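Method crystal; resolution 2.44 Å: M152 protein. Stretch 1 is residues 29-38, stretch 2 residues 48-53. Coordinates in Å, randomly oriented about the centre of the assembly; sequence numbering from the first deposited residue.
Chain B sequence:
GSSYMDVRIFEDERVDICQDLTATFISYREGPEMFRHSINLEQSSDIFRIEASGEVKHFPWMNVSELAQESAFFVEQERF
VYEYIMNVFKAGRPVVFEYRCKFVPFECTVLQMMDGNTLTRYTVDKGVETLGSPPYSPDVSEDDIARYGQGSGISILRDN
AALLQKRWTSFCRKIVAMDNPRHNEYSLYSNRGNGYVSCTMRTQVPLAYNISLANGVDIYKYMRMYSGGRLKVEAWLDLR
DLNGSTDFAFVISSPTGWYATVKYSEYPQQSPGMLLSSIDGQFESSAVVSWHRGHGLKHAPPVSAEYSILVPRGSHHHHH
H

Stretch 1 29-38: REGPEMFRHS
Stretch 2 (48-53) FRIEAS

The two stretches form a short antiparallel β-sheet contact, held by one pair of backbone hydrogen bonds and extended by packing around Ala52. In stretch 1, strand 29-31 runs into a type II turn from Gly31 to Met34, closed by Met34 N to Gly31 O at 3.0 Å; Glu30 N also reaches Met34 O at 2.8 Å. Glycine suits its extended place (phi/psi -160/-168), where a CB would clash with Pro32 CD. Pro32 (-55/118) and Glu33 (50/33) fill the corners, and strand 34-38 leaves in β conformation.

That strand meets strand 48-50 at 175°, with axes 4.5 Å apart. His37 and Ile50 are the hydrogen-bonded pair, CA to CA 5.0 Å: His37 N donates to Ile50 O at 2.9 Å, and Ile50 N to His37 O at 2.7 Å. Ser38 and Arg49 follow as the non-hydrogen-bonded pair, their CA atoms 4.1 Å apart. Here CA-H groups face carbonyls: Ser38 CA lies 3.0 Å from Phe48 O, and Arg49 CA 3.2 Å from His37 O. Beyond Ile50 the register continues as Arg36 with Glu51 and Phe35 with Ala52, where Ala52 CA approaches Phe35 O at 3.0 Å.

His37 (m) and Ile50 (m, t) share a face, with Ile50 CD1 4.2 Å from His37 CD2, obliquely placed to the ring; carbon meets carbon here, while His37 ND1 and NE2 are hydrogen-bonded outside the stretches. Ser38 (p) and Arg49 share the other, with Ser38 CB 4.0 Å from Arg49 CG. Arg49 (t, t, m) turns at chi3, and NH1 makes a hydrogen-bonded salt bridge with Glu51 OE2 at 2.9 Å, neutralizing charge within stretch 2. Arg36 (t, t, p) contributes its aliphatic stem, CG lying 4.2 Å from Arg49 CG. Ala52 (-62/-27) points toward stretch 1, its compact methyl CB 4.1 Å from CE of Met34 (m, m, m) and 3.3 Å from Glu30 OE1.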

# COMPACT_ATOMS: atom_id res chain seq x y z
N ARG B 29 6.87 7.05 -9.44
CA ARG B 29 7.90 8.01 -9.06
C ARG B 29 7.49 8.72 -7.79
O ARG B 29 6.50 9.46 -7.76
CB ARG B 29 8.15 9.03 -10.16
CG ARG B 29 9.32 9.94 -9.81
CD ARG B 29 9.54 11.00 -10.86
NE ARG B 29 10.86 11.59 -10.68
CZ ARG B 29 11.10 12.63 -9.89
NH1 ARG B 29 10.11 13.21 -9.20
NH2 ARG B 29 12.34 13.09 -9.78
N GLU B 30 8.27 8.49 -6.75
CA GLU B 30 7.99 8.97 -5.41
C GLU B 30 8.74 10.28 -5.16
O GLU B 30 8.21 11.23 -4.57
CB GLU B 30 8.46 7.91 -4.43
CG GLU B 30 8.17 8.17 -3.00
CD GLU B 30 8.78 7.11 -2.13
OE1 GLU B 30 9.89 6.65 -2.47
OE2 GLU B 30 8.15 6.75 -1.12
N GLY B 31 10.00 10.30 -5.60
CA GLY B 31 10.82 11.49 -5.52
C GLY B 31 11.99 11.41 -6.48
O GLY B 31 12.02 10.56 -7.36
N PRO B 32 12.97 12.32 -6.33
CA PRO B 32 14.17 12.36 -7.18
C PRO B 32 14.89 11.03 -7.17
O PRO B 32 15.33 10.60 -6.11
CB PRO B 32 15.03 13.42 -6.50
CG PRO B 32 14.02 14.36 -5.85
CD PRO B 32 12.91 13.45 -5.37
N GLU B 33 15.00 10.38 -8.32
CA GLU B 33 15.63 9.06 -8.42
C GLU B 33 15.08 8.05 -7.41
O GLU B 33 15.81 7.17 -6.93
CB GLU B 33 17.15 9.17 -8.32
CG GLU B 33 17.75 9.97 -9.46
CD GLU B 33 19.25 10.09 -9.37
OE1 GLU B 33 19.85 9.51 -8.45
OE2 GLU B 33 19.82 10.77 -10.24
N MET B 34 13.78 8.18 -7.11
CA MET B 34 13.11 7.27 -6.19
C MET B 34 11.88 6.66 -6.86
O MET B 34 10.81 7.28 -6.91
CB MET B 34 12.74 7.98 -4.89
CG MET B 34 13.92 8.52 -4.13
SD MET B 34 14.78 7.29 -3.13
CE MET B 34 13.57 7.13 -1.83
N PHE B 35 12.06 5.45 -7.37
CA PHE B 35 11.00 4.74 -8.08
C PHE B 35 10.72 3.38 -7.44
O PHE B 35 11.62 2.71 -6.93
CB PHE B 35 11.38 4.53 -9.56
CG PHE B 35 11.53 5.81 -10.36
CD1 PHE B 35 10.54 6.21 -11.24
CD2 PHE B 35 12.68 6.60 -10.23
CE1 PHE B 35 10.69 7.40 -11.97
CE2 PHE B 35 12.83 7.78 -10.97
CZ PHE B 35 11.84 8.18 -11.83
N ARG B 36 9.45 2.99 -7.45
CA ARG B 36 9.12 1.61 -7.14
C ARG B 36 8.61 1.02 -8.44
O ARG B 36 7.63 1.51 -9.01
CB ARG B 36 8.07 1.52 -6.03
CG ARG B 36 7.80 0.07 -5.54
CD ARG B 36 6.44 -0.05 -4.85
NE ARG B 36 5.40 0.27 -5.82
CZ ARG B 36 4.23 0.82 -5.51
NH1 ARG B 36 3.94 1.08 -4.24
NH2 ARG B 36 3.34 1.09 -6.48
N HIS B 37 9.30 0.00 -8.94
CA HIS B 37 8.84 -0.72 -10.13
C HIS B 37 8.32 -2.11 -9.73
O HIS B 37 8.82 -2.73 -8.78
CB HIS B 37 9.98 -0.86 -11.15
CG HIS B 37 10.61 0.44 -11.57
ND1 HIS B 37 9.96 1.36 -12.37
CD2 HIS B 37 11.85 0.94 -11.35
CE1 HIS B 37 10.77 2.38 -12.60
NE2 HIS B 37 11.92 2.15 -11.99
N SER B 38 7.32 -2.60 -10.46
CA SER B 38 6.78 -3.93 -10.18
C SER B 38 6.11 -4.51 -11.40
O SER B 38 5.51 -3.79 -12.21
CB SER B 38 5.74 -3.87 -9.07
OG SER B 38 4.64 -3.12 -9.53
N PHE B 48 7.74 -9.49 -9.62
CA PHE B 48 8.99 -8.75 -9.55
C PHE B 48 8.73 -7.36 -9.01
O PHE B 48 7.75 -6.70 -9.41
CB PHE B 48 9.64 -8.67 -10.92
CG PHE B 48 10.93 -7.91 -10.92
CD1 PHE B 48 12.09 -8.50 -10.42
CD2 PHE B 48 11.00 -6.61 -11.42
CE1 PHE B 48 13.30 -7.80 -10.42
CE2 PHE B 48 12.19 -5.92 -11.42
CZ PHE B 48 13.35 -6.52 -10.92
N ARG B 49 9.58 -6.92 -8.09
CA ARG B 49 9.44 -5.59 -7.53
C ARG B 49 10.77 -4.99 -7.13
O ARG B 49 11.63 -5.65 -6.52
CB ARG B 49 8.47 -5.56 -6.33
CG ARG B 49 8.16 -4.14 -5.84
CD ARG B 49 7.61 -4.10 -4.42
NE ARG B 49 6.26 -4.67 -4.27
CZ ARG B 49 5.65 -4.86 -3.09
NH1 ARG B 49 6.27 -4.55 -1.94
NH2 ARG B 49 4.42 -5.37 -3.05
N ILE B 50 10.93 -3.72 -7.47
CA ILE B 50 12.05 -2.93 -7.01
C ILE B 50 11.50 -1.84 -6.13
O ILE B 50 10.77 -0.96 -6.62
CB ILE B 50 12.80 -2.25 -8.16
CG1 ILE B 50 13.06 -3.24 -9.30
CG2 ILE B 50 14.09 -1.63 -7.65
CD1 ILE B 50 13.80 -2.66 -10.48
N GLU B 51 11.84 -1.88 -4.84
CA GLU B 51 11.45 -0.82 -3.92
C GLU B 51 12.23 0.46 -4.21
O GLU B 51 13.31 0.41 -4.79
CB GLU B 51 11.71 -1.24 -2.48
CG GLU B 51 10.98 -2.51 -2.06
CD GLU B 51 9.49 -2.31 -1.87
OE1 GLU B 51 8.98 -1.21 -2.19
OE2 GLU B 51 8.83 -3.26 -1.40
N ALA B 52 11.68 1.61 -3.80
CA ALA B 52 12.37 2.87 -4.01
C ALA B 52 13.70 2.88 -3.27
O ALA B 52 14.63 3.55 -3.67
CB ALA B 52 11.50 4.03 -3.57
N SER B 53 13.78 2.10 -2.19
CA SER B 53 15.03 1.93 -1.45
C SER B 53 16.13 1.25 -2.27
O SER B 53 17.27 1.16 -1.82
CB SER B 53 14.77 1.09 -0.20
OG SER B 53 14.49 -0.25 -0.57